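Local coordinates for protein paenibacillus xanthan lyase (Paenibacillus, PDB 6F2P) that probably cleaves the terminal mannose from the side chains of the polysaccharide xanthan by beta-elimination, as a calcium-containing lyase of polysaccharide lyase family 8, at residues A[224-229]-A[278-283]; A[369-374]-A[389-394]; A[523-528]-A[546-551]. All coordinates share one frame; numbering follows the deposited sequence.

Contact 1 of 3, residues A[224-229]-A[278-283]; sequences AYNGGY and DMVRGR
Arg283 lays an extended arm along the phenol ends of two tyrosines of 224-229. Its CG sits in the crowded position between backbone N and carbonyl carbon (chi1 77°), and CB, CG and CD all lie beside Tyr225 OH, CG being closest at 3.3 Å. NE turns to a salt bridge with Glu400. In the plane of the guanidinium, NH1 gives a hydrogen bond to Tyr229 OH (2.7 Å) and also forms a salt bridge with Glu395; NH2 is held through a water that meets Tyr229 OH as well. The guanidinium is tilted 54° against the Tyr229 ring, so the two meet through the hydroxyl at the ring edge and do not stack. Tyr225 OH accepts an almost straight bond from Arg283 N (3.0 Å) and is also hydrogen-bonded to Glu395, while CD2 of Tyr229 lies over the centre of the Tyr225 ring.

Deeper in, Gly227 N donates to Val280 O (2.7 Å) from above the carbonyl plane. A CB on Gly227 would collide with Arg281 CG, and one on Gly282 with the Tyr225 ring. Gly228 is the N-cap of helix 229-244. Asp278 OD1 is gripped by both NE and NH2 of Arg281. With the His220 ring against Tyr229, the Tyr229-Arg283 pair is consistent with the His-Tyr-Arg arrangement of the active site in family 8 lyases.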
loop_
_atom_site.group_PDB
_atom_site.type_symbol
_atom_site.label_atom_id
_atom_site.label_comp_id
_atom_site.label_asym_id
_atom_site.label_seq_id
_atom_site.Cartn_x
_atom_site.Cartn_y
_atom_site.Cartn_z
ATOM N N ALA A 224 -7.850 -8.138 -2.845
ATOM C CA ALA A 224 -7.442 -7.593 -4.129
ATOM C C ALA A 224 -8.346 -8.198 -5.190
ATOM O O ALA A 224 -8.387 -9.415 -5.341
ATOM C CB ALA A 224 -5.999 -7.956 -4.399
ATOM N N TYR A 225 -9.078 -7.366 -5.922
ATOM C CA TYR A 225 -10.123 -7.899 -6.789
ATOM C C TYR A 225 -10.340 -7.210 -8.139
ATOM O O TYR A 225 -11.443 -7.277 -8.685
ATOM C CB TYR A 225 -11.462 -7.985 -6.039
ATOM C CG TYR A 225 -11.875 -9.407 -5.735
ATOM C CD1 TYR A 225 -12.009 -10.348 -6.756
ATOM C CD2 TYR A 225 -12.128 -9.813 -4.434
ATOM C CE1 TYR A 225 -12.379 -11.650 -6.480
ATOM C CE2 TYR A 225 -12.501 -11.109 -4.151
ATOM C CZ TYR A 225 -12.627 -12.021 -5.172
ATOM O OH TYR A 225 -12.989 -13.310 -4.875
ATOM N N ASN A 226 -9.303 -6.576 -8.684
ATOM C CA ASN A 226 -9.416 -5.949 -9.997
ATOM C C ASN A 226 -9.926 -6.930 -11.043
ATOM O O ASN A 226 -10.785 -6.594 -11.859
ATOM C CB ASN A 226 -8.077 -5.385 -10.465
ATOM C CG ASN A 226 -7.507 -4.354 -9.512
ATOM O OD1 ASN A 226 -7.471 -4.560 -8.291
ATOM N ND2 ASN A 226 -7.049 -3.231 -10.067
ATOM N N GLY A 227 -9.396 -8.149 -11.006
ATOM C CA GLY A 227 -9.724 -9.169 -11.990
ATOM C C GLY A 227 -11.057 -9.856 -11.761
ATOM O O GLY A 227 -11.628 -10.419 -12.686
ATOM N N GLY A 228 -11.563 -9.811 -10.535
ATOM C CA GLY A 228 -12.841 -10.430 -10.238
ATOM C C GLY A 228 -14.033 -9.493 -10.333
ATOM O O GLY A 228 -14.606 -9.295 -11.406
ATOM N N TYR A 229 -14.414 -8.925 -9.196
ATOM C CA TYR A 229 -15.544 -8.014 -9.133
ATOM C C TYR A 229 -15.314 -6.755 -9.949
ATOM O O TYR A 229 -16.194 -6.322 -10.692
ATOM C CB TYR A 229 -15.879 -7.669 -7.676
ATOM C CG TYR A 229 -16.457 -8.852 -6.945
ATOM C CD1 TYR A 229 -17.806 -9.171 -7.062
ATOM C CD2 TYR A 229 -15.652 -9.682 -6.178
ATOM C CE1 TYR A 229 -18.347 -10.277 -6.414
ATOM C CE2 TYR A 229 -16.184 -10.794 -5.520
ATOM C CZ TYR A 229 -17.532 -11.086 -5.644
ATOM O OH TYR A 229 -18.064 -12.179 -4.993
ATOM N N ASP A 278 -3.449 -13.319 -12.253
ATOM C CA ASP A 278 -4.253 -14.078 -11.294
ATOM C C ASP A 278 -4.259 -13.496 -9.881
ATOM O O ASP A 278 -5.195 -13.727 -9.113
ATOM C CB ASP A 278 -3.767 -15.523 -11.241
ATOM C CG ASP A 278 -4.091 -16.291 -12.504
ATOM O OD1 ASP A 278 -5.122 -15.985 -13.140
ATOM O OD2 ASP A 278 -3.312 -17.200 -12.857
ATOM N N MET A 279 -3.219 -12.742 -9.535
ATOM C CA MET A 279 -3.105 -12.236 -8.179
ATOM C C MET A 279 -4.170 -11.187 -7.855
ATOM O O MET A 279 -4.418 -10.906 -6.686
ATOM C CB MET A 279 -1.704 -11.700 -7.911
ATOM C CG MET A 279 -1.368 -10.389 -8.601
ATOM S SD MET A 279 0.331 -9.897 -8.230
ATOM C CE MET A 279 0.424 -8.308 -9.060
ATOM N N VAL A 280 -4.810 -10.621 -8.877
ATOM C CA VAL A 280 -5.914 -9.697 -8.634
ATOM C C VAL A 280 -7.277 -10.299 -8.945
ATOM O O VAL A 280 -8.270 -9.570 -8.987
ATOM C CB VAL A 280 -5.791 -8.367 -9.432
ATOM C CG1 VAL A 280 -4.480 -7.655 -9.108
ATOM C CG2 VAL A 280 -5.939 -8.607 -10.927
ATOM N N ARG A 281 -7.334 -11.612 -9.165
ATOM C CA ARG A 281 -8.592 -12.238 -9.549
ATOM C C ARG A 281 -9.270 -12.972 -8.393
ATOM O O ARG A 281 -10.294 -13.640 -8.584
ATOM C CB ARG A 281 -8.406 -13.161 -10.756
ATOM C CG ARG A 281 -7.873 -12.447 -11.978
ATOM C CD ARG A 281 -8.038 -13.256 -13.251
ATOM N NE ARG A 281 -7.531 -14.621 -13.140
ATOM C CZ ARG A 281 -8.299 -15.712 -13.164
ATOM N NH1 ARG A 281 -9.612 -15.598 -13.296
ATOM N NH2 ARG A 281 -7.757 -16.921 -13.057
ATOM N N GLY A 282 -8.718 -12.815 -7.194
ATOM C CA GLY A 282 -9.287 -13.421 -6.003
ATOM C C GLY A 282 -9.639 -14.885 -6.177
ATOM O O GLY A 282 -8.850 -15.665 -6.733
ATOM N N ARG A 283 -10.839 -15.256 -5.736
ATOM C CA ARG A 283 -11.239 -16.663 -5.747
ATOM C C ARG A 283 -11.425 -17.221 -7.153
ATOM O O ARG A 283 -11.542 -18.434 -7.334
ATOM C CB ARG A 283 -12.502 -16.888 -4.916
ATOM C CG ARG A 283 -13.802 -16.455 -5.570
ATOM C CD ARG A 283 -14.951 -16.646 -4.587
ATOM N NE ARG A 283 -16.242 -16.446 -5.228
ATOM C CZ ARG A 283 -16.925 -15.305 -5.203
ATOM N NH1 ARG A 283 -16.447 -14.257 -4.550
ATOM N NH2 ARG A 283 -18.095 -15.216 -5.828
HETATM O O HOH W 1 -6.762 -11.506 -5.372
HETATM O O HOH W 2 -11.248 -13.318 -13.420
HETATM O O HOH W 3 -20.422 -13.390 -5.780
#

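Contact 2 of 3, residues A[369-374]-A[389-394]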
loop_
_atom_site.group_PDB
_atom_site.type_symbol
_atom_site.label_atom_id
_atom_site.label_comp_id
_atom_site.label_asym_id
_atom_site.label_seq_id
_atom_site.Cartn_x
_atom_site.Cartn_y
_atom_site.Cartn_z
ATOM N N GLY A 369 -3.024 -0.078 -1.743
ATOM C CA GLY A 369 -4.381 -0.276 -1.267
ATOM C C GLY A 369 -4.824 -1.732 -1.224
ATOM O O GLY A 369 -5.833 -2.057 -0.598
ATOM N N MET A 370 -4.074 -2.613 -1.881
ATOM C CA MET A 370 -4.426 -4.024 -1.892
ATOM C C MET A 370 -3.217 -4.947 -1.749
ATOM O O MET A 370 -3.263 -6.107 -2.166
ATOM C CB MET A 370 -5.195 -4.365 -3.165
ATOM C CG MET A 370 -4.368 -4.232 -4.416
ATOM S SD MET A 370 -5.381 -4.483 -5.875
ATOM C CE MET A 370 -4.168 -4.304 -7.166
ATOM N N ASP A 371 -2.143 -4.435 -1.155
ATOM C CA ASP A 371 -0.922 -5.215 -0.948
ATOM C C ASP A 371 -0.445 -5.966 -2.196
ATOM O O ASP A 371 -0.224 -7.177 -2.150
ATOM C CB ASP A 371 -1.095 -6.189 0.223
ATOM C CG ASP A 371 -1.285 -5.475 1.561
ATOM O OD1 ASP A 371 -1.018 -4.247 1.640
ATOM O OD2 ASP A 371 -1.699 -6.154 2.534
ATOM N N ARG A 372 -0.305 -5.245 -3.307
ATOM C CA ARG A 372 0.168 -5.844 -4.554
ATOM C C ARG A 372 1.217 -4.955 -5.200
ATOM O O ARG A 372 1.291 -3.758 -4.921
ATOM C CB ARG A 372 -0.984 -6.060 -5.538
ATOM C CG ARG A 372 -2.039 -7.041 -5.068
ATOM C CD ARG A 372 -1.505 -8.465 -5.060
ATOM N NE ARG A 372 -2.572 -9.458 -4.911
ATOM C CZ ARG A 372 -2.953 -9.987 -3.753
ATOM N NH1 ARG A 372 -2.353 -9.626 -2.619
ATOM N NH2 ARG A 372 -3.934 -10.882 -3.726
ATOM N N ALA A 373 2.022 -5.543 -6.074
ATOM C CA ALA A 373 3.035 -4.786 -6.800
ATOM C C ALA A 373 3.253 -5.409 -8.177
ATOM O O ALA A 373 3.114 -6.629 -8.353
ATOM C CB ALA A 373 4.340 -4.750 -6.019
ATOM N N VAL A 374 3.581 -4.567 -9.152
ATOM C CA VAL A 374 3.874 -5.044 -10.497
ATOM C C VAL A 374 5.138 -4.395 -11.048
ATOM O O VAL A 374 5.299 -3.169 -10.997
ATOM C CB VAL A 374 2.706 -4.785 -11.468
ATOM C CG1 VAL A 374 3.083 -5.202 -12.874
ATOM C CG2 VAL A 374 1.477 -5.538 -11.022
ATOM N N SER A 389 -2.376 -6.978 7.827
ATOM C CA SER A 389 -3.508 -6.818 8.720
ATOM C C SER A 389 -4.607 -5.995 8.051
ATOM O O SER A 389 -5.658 -5.755 8.650
ATOM C CB SER A 389 -3.067 -6.139 10.008
ATOM O OG SER A 389 -2.584 -4.839 9.732
ATOM N N ARG A 390 -4.361 -5.558 6.818
ATOM C CA ARG A 390 -5.351 -4.797 6.059
ATOM C C ARG A 390 -5.995 -5.617 4.935
ATOM O O ARG A 390 -7.123 -5.343 4.515
ATOM C CB ARG A 390 -4.714 -3.563 5.438
ATOM C CG ARG A 390 -4.046 -2.621 6.401
ATOM C CD ARG A 390 -3.332 -1.531 5.620
ATOM N NE ARG A 390 -2.352 -2.094 4.695
ATOM C CZ ARG A 390 -1.080 -2.339 5.000
ATOM N NH1 ARG A 390 -0.609 -2.067 6.214
ATOM N NH2 ARG A 390 -0.277 -2.857 4.083
ATOM N N ILE A 391 -5.259 -6.613 4.450
ATOM C CA ILE A 391 -5.656 -7.380 3.283
ATOM C C ILE A 391 -5.582 -8.868 3.590
ATOM O O ILE A 391 -4.568 -9.344 4.109
ATOM C CB ILE A 391 -4.718 -7.082 2.107
ATOM C CG1 ILE A 391 -4.885 -5.633 1.642
ATOM C CG2 ILE A 391 -4.961 -8.050 0.967
ATOM C CD1 ILE A 391 -6.162 -5.371 0.885
ATOM N N GLY A 392 -6.649 -9.597 3.254
ATOM C CA GLY A 392 -6.744 -11.015 3.550
ATOM C C GLY A 392 -5.844 -11.900 2.704
ATOM O O GLY A 392 -5.520 -11.564 1.560
ATOM N N ASN A 393 -5.439 -13.037 3.271
ATOM C CA ASN A 393 -4.513 -13.940 2.596
ATOM C C ASN A 393 -5.052 -14.427 1.256
ATOM O O ASN A 393 -4.419 -14.238 0.221
ATOM C CB ASN A 393 -4.085 -15.111 3.501
ATOM C CG ASN A 393 -5.250 -15.741 4.270
ATOM O OD1 ASN A 393 -6.422 -15.519 3.959
ATOM N ND2 ASN A 393 -4.915 -16.546 5.281
ATOM N N TYR A 394 -6.230 -15.036 1.280
ATOM C CA TYR A 394 -6.949 -15.372 0.053
ATOM C C TYR A 394 -8.414 -15.551 0.394
ATOM O O TYR A 394 -8.778 -15.679 1.569
ATOM C CB TYR A 394 -6.423 -16.663 -0.564
ATOM C CG TYR A 394 -6.704 -17.877 0.291
ATOM C CD1 TYR A 394 -6.031 -18.070 1.492
ATOM C CD2 TYR A 394 -7.642 -18.827 -0.094
ATOM C CE1 TYR A 394 -6.280 -19.174 2.285
ATOM C CE2 TYR A 394 -7.892 -19.947 0.696
ATOM C CZ TYR A 394 -7.203 -20.110 1.882
ATOM O OH TYR A 394 -7.438 -21.202 2.683
HETATM O O HOH W 4 -2.977 -2.495 1.939
HETATM O O HOH W 5 -3.578 -11.581 -0.479
#
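A G1 beta bulge opens strand 372-377: Asp371 and Arg372 both face Phe367 of the adjoining strand, and Asp371 has the positive phi of such bulges (48°). The bulge presents the Asp371 carboxylate to the loop 389-394. With CG anti to its carbonyl carbon, Asp371 offers OD1, by the syn lone pair, to Arg390 NH2 in a salt bridge of 2.9 Å. Carboxylate and guanidinium planes stand nearly perpendicular, so a single nitrogen makes the direct bond; a water that donates to Asp371 OD1 (2.6 Å) and accepts from Arg390 NE closes a second route. OD2 lies against Ile391 CB at 3.2 Å and is hydrogen-bonded to Ser388 OG. Arg390 NH1 reaches Ser455 O.

The Ile391 side chain runs alongside Asp371, pointing the other way, and its CD1 ends over the backbone, 3.5 Å from Met370 CA. Arg372 NH1 donates in turn to Asp371 O (3.3 Å) and to a water that hydrogen-bonds Gly392 O.

The carboxylate is therefore buried beside an aliphatic branch yet matched by an arginine, a water and a serine, which would probably keep it ionised.

Contact 3 of 3, residues A[523-528]-A[546-551]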
loop_
_atom_site.group_PDB
_atom_site.type_symbol
_atom_site.label_atom_id
_atom_site.label_comp_id
_atom_site.label_asym_id
_atom_site.label_seq_id
_atom_site.Cartn_x
_atom_site.Cartn_y
_atom_site.Cartn_z
ATOM N N ASN A 523 12.376 -29.441 -20.547
ATOM C CA ASN A 523 13.084 -28.166 -20.637
ATOM C C ASN A 523 14.434 -28.282 -19.961
ATOM O O ASN A 523 14.512 -28.755 -18.824
ATOM C CB ASN A 523 12.266 -27.052 -19.988
ATOM C CG ASN A 523 10.933 -26.848 -20.662
ATOM O OD1 ASN A 523 10.072 -27.727 -20.630
ATOM N ND2 ASN A 523 10.754 -25.687 -21.287
ATOM N N ALA A 524 15.498 -27.898 -20.663
ATOM C CA ALA A 524 16.834 -28.130 -20.125
ATOM C C ALA A 524 17.046 -27.370 -18.810
ATOM O O ALA A 524 16.721 -26.178 -18.700
ATOM C CB ALA A 524 17.890 -27.778 -21.134
ATOM N N LEU A 525 17.543 -28.085 -17.805
ATOM C CA LEU A 525 17.900 -27.473 -16.535
ATOM C C LEU A 525 19.404 -27.525 -16.378
ATOM O O LEU A 525 19.964 -28.584 -16.119
ATOM C CB LEU A 525 17.231 -28.183 -15.362
ATOM C CG LEU A 525 17.553 -27.569 -13.989
ATOM C CD1 LEU A 525 16.665 -26.365 -13.666
ATOM C CD2 LEU A 525 17.453 -28.595 -12.874
ATOM N N ILE A 526 20.058 -26.381 -16.542
ATOM C CA ILE A 526 21.504 -26.317 -16.430
ATOM C C ILE A 526 21.893 -25.694 -15.105
ATOM O O ILE A 526 21.473 -24.580 -14.796
ATOM C CB ILE A 526 22.113 -25.539 -17.605
ATOM C CG1 ILE A 526 21.724 -26.226 -18.913
ATOM C CG2 ILE A 526 23.621 -25.463 -17.470
ATOM C CD1 ILE A 526 22.250 -25.559 -20.138
ATOM N N VAL A 527 22.683 -26.422 -14.319
ATOM C CA VAL A 527 23.055 -25.984 -12.974
ATOM C C VAL A 527 24.560 -25.865 -12.837
ATOM O O VAL A 527 25.282 -26.818 -13.123
ATOM C CB VAL A 527 22.567 -26.984 -11.921
ATOM C CG1 VAL A 527 23.013 -26.549 -10.537
ATOM C CG2 VAL A 527 21.068 -27.129 -11.991
ATOM N N ASN A 528 25.026 -24.706 -12.378
ATOM C CA ASN A 528 26.458 -24.394 -12.337
ATOM C C ASN A 528 27.158 -24.744 -13.649
ATOM O O ASN A 528 28.264 -25.287 -13.649
ATOM C CB ASN A 528 27.159 -25.095 -11.164
ATOM C CG ASN A 528 26.728 -24.558 -9.806
ATOM O OD1 ASN A 528 26.000 -23.570 -9.709
ATOM N ND2 ASN A 528 27.189 -25.209 -8.745
ATOM N N ASN A 546 25.279 -22.233 -7.382
ATOM C CA ASN A 546 25.632 -20.842 -7.643
ATOM C C ASN A 546 24.642 -20.195 -8.589
ATOM O O ASN A 546 24.146 -19.088 -8.354
ATOM C CB ASN A 546 27.033 -20.755 -8.238
ATOM C CG ASN A 546 28.090 -21.256 -7.290
ATOM O OD1 ASN A 546 27.991 -21.064 -6.074
ATOM N ND2 ASN A 546 29.110 -21.914 -7.835
ATOM N N TYR A 547 24.364 -20.894 -9.677
ATOM C CA TYR A 547 23.374 -20.422 -10.619
ATOM C C TYR A 547 22.650 -21.590 -11.276
ATOM O O TYR A 547 23.103 -22.733 -11.205
ATOM C CB TYR A 547 24.001 -19.487 -11.659
ATOM C CG TYR A 547 25.263 -20.007 -12.315
ATOM C CD1 TYR A 547 26.502 -19.868 -11.695
ATOM C CD2 TYR A 547 25.222 -20.609 -13.568
ATOM C CE1 TYR A 547 27.662 -20.332 -12.301
ATOM C CE2 TYR A 547 26.369 -21.073 -14.178
ATOM C CZ TYR A 547 27.589 -20.932 -13.546
ATOM O OH TYR A 547 28.742 -21.394 -14.155
ATOM N N ILE A 548 21.512 -21.289 -11.892
ATOM C CA ILE A 548 20.678 -22.285 -12.535
ATOM C C ILE A 548 20.090 -21.639 -13.782
ATOM O O ILE A 548 19.748 -20.455 -13.767
ATOM C CB ILE A 548 19.524 -22.724 -11.598
ATOM C CG1 ILE A 548 20.055 -23.488 -10.387
ATOM C CG2 ILE A 548 18.517 -23.599 -12.332
ATOM C CD1 ILE A 548 18.966 -24.045 -9.498
ATOM N N HIS A 549 19.977 -22.404 -14.862
ATOM C CA HIS A 549 19.284 -21.923 -16.045
ATOM C C HIS A 549 18.234 -22.944 -16.470
ATOM O O HIS A 549 18.544 -24.116 -16.673
ATOM C CB HIS A 549 20.264 -21.655 -17.185
ATOM C CG HIS A 549 19.612 -21.168 -18.441
ATOM N ND1 HIS A 549 18.990 -22.015 -19.334
ATOM C CD2 HIS A 549 19.480 -19.920 -18.954
ATOM C CE1 HIS A 549 18.506 -21.312 -20.341
ATOM N NE2 HIS A 549 18.790 -20.038 -20.137
ATOM N N LEU A 550 16.990 -22.489 -16.583
ATOM C CA LEU A 550 15.888 -23.323 -17.032
ATOM C C LEU A 550 15.390 -22.790 -18.363
ATOM O O LEU A 550 14.945 -21.644 -18.441
ATOM C CB LEU A 550 14.746 -23.306 -16.017
ATOM C CG LEU A 550 13.476 -23.988 -16.543
ATOM C CD1 LEU A 550 13.777 -25.426 -16.900
ATOM C CD2 LEU A 550 12.316 -23.913 -15.551
ATOM N N ALA A 551 15.459 -23.610 -19.409
ATOM C CA ALA A 551 15.122 -23.139 -20.749
ATOM C C ALA A 551 13.612 -23.026 -20.926
ATOM O O ALA A 551 12.856 -23.866 -20.446
ATOM C CB ALA A 551 15.733 -24.047 -21.809
HETATM O O HOH W 6 18.638 -24.608 -19.647
#
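Side chains of the two antiparallel strands sort to opposite faces of the sheet. On one face Val527 and Ile548 run alongside each other with matching direction, Val527 CG2 at 4.1 Å from Ile548 CG1. Leu525, its CG anti to the backbone N (chi1 -179°), leans across Ile548 at a slant and sets CD1 against Ile548 CG2 (3.6 Å). Leu525-Leu550 and Val527-Ile548 are the non-hydrogen-bonded pairs. Between them Ile526 and His549 form the hydrogen-bonded pair on the other face, each N donating to the other's O; a water in the plane of the imidazole joins His549 ND1 to Ala524 O.

At one end Asn523 ND2 donates to Ala551 O (2.9 Å). At the other, Asn528 leaves the strand with positive phi (47°) and turns its amide back to the partner strand. Its OD1 collects two backbone donors: Asn546 N on a lone pair (2.8 Å) and Tyr547 N nearly along the C=O axis (3.1 Å), while Asn528 N donates to Tyr547 O. The Tyr547 ring lies with one face over Asn528 CA, a CH-pi contact of 4.0 Å to the centroid. An alanine at Asn528 would lose OD1 and the bond of ND2 to Gly544 O, and would probably loosen this end of the strand pair.

Within the super-sandwich, strand 545-550 lies between strands 559-563 and 525-527. The Leu525, Ile548 and Leu550 face packs on Met600 and Leu602 of strand 595-607, from another sheet, while Ile526 and Tyr547 meet helix 625-633.

Overall arrangement
Contacts 1 and 2 are buried neighbours near the centre of the folded chain, their centres 11 Å apart, and they touch where the alpha-helical domain meets the super-sandwich domain. Met279 O of contact 1 probably accepts a hydrogen bond from Arg372 NE of contact 2, and Met279 CE packs against Val374. Both rely on loops, arginines, carboxylates and bridging waters. Contact 3 belongs to the super-sandwich domain like contact 2 but lies about 21 Å from it at the nearest atoms and is only partly buried. There regular backbone pairing and aliphatic packing prevail, asparagine amides closing the ends; no salt bridge joins its strands.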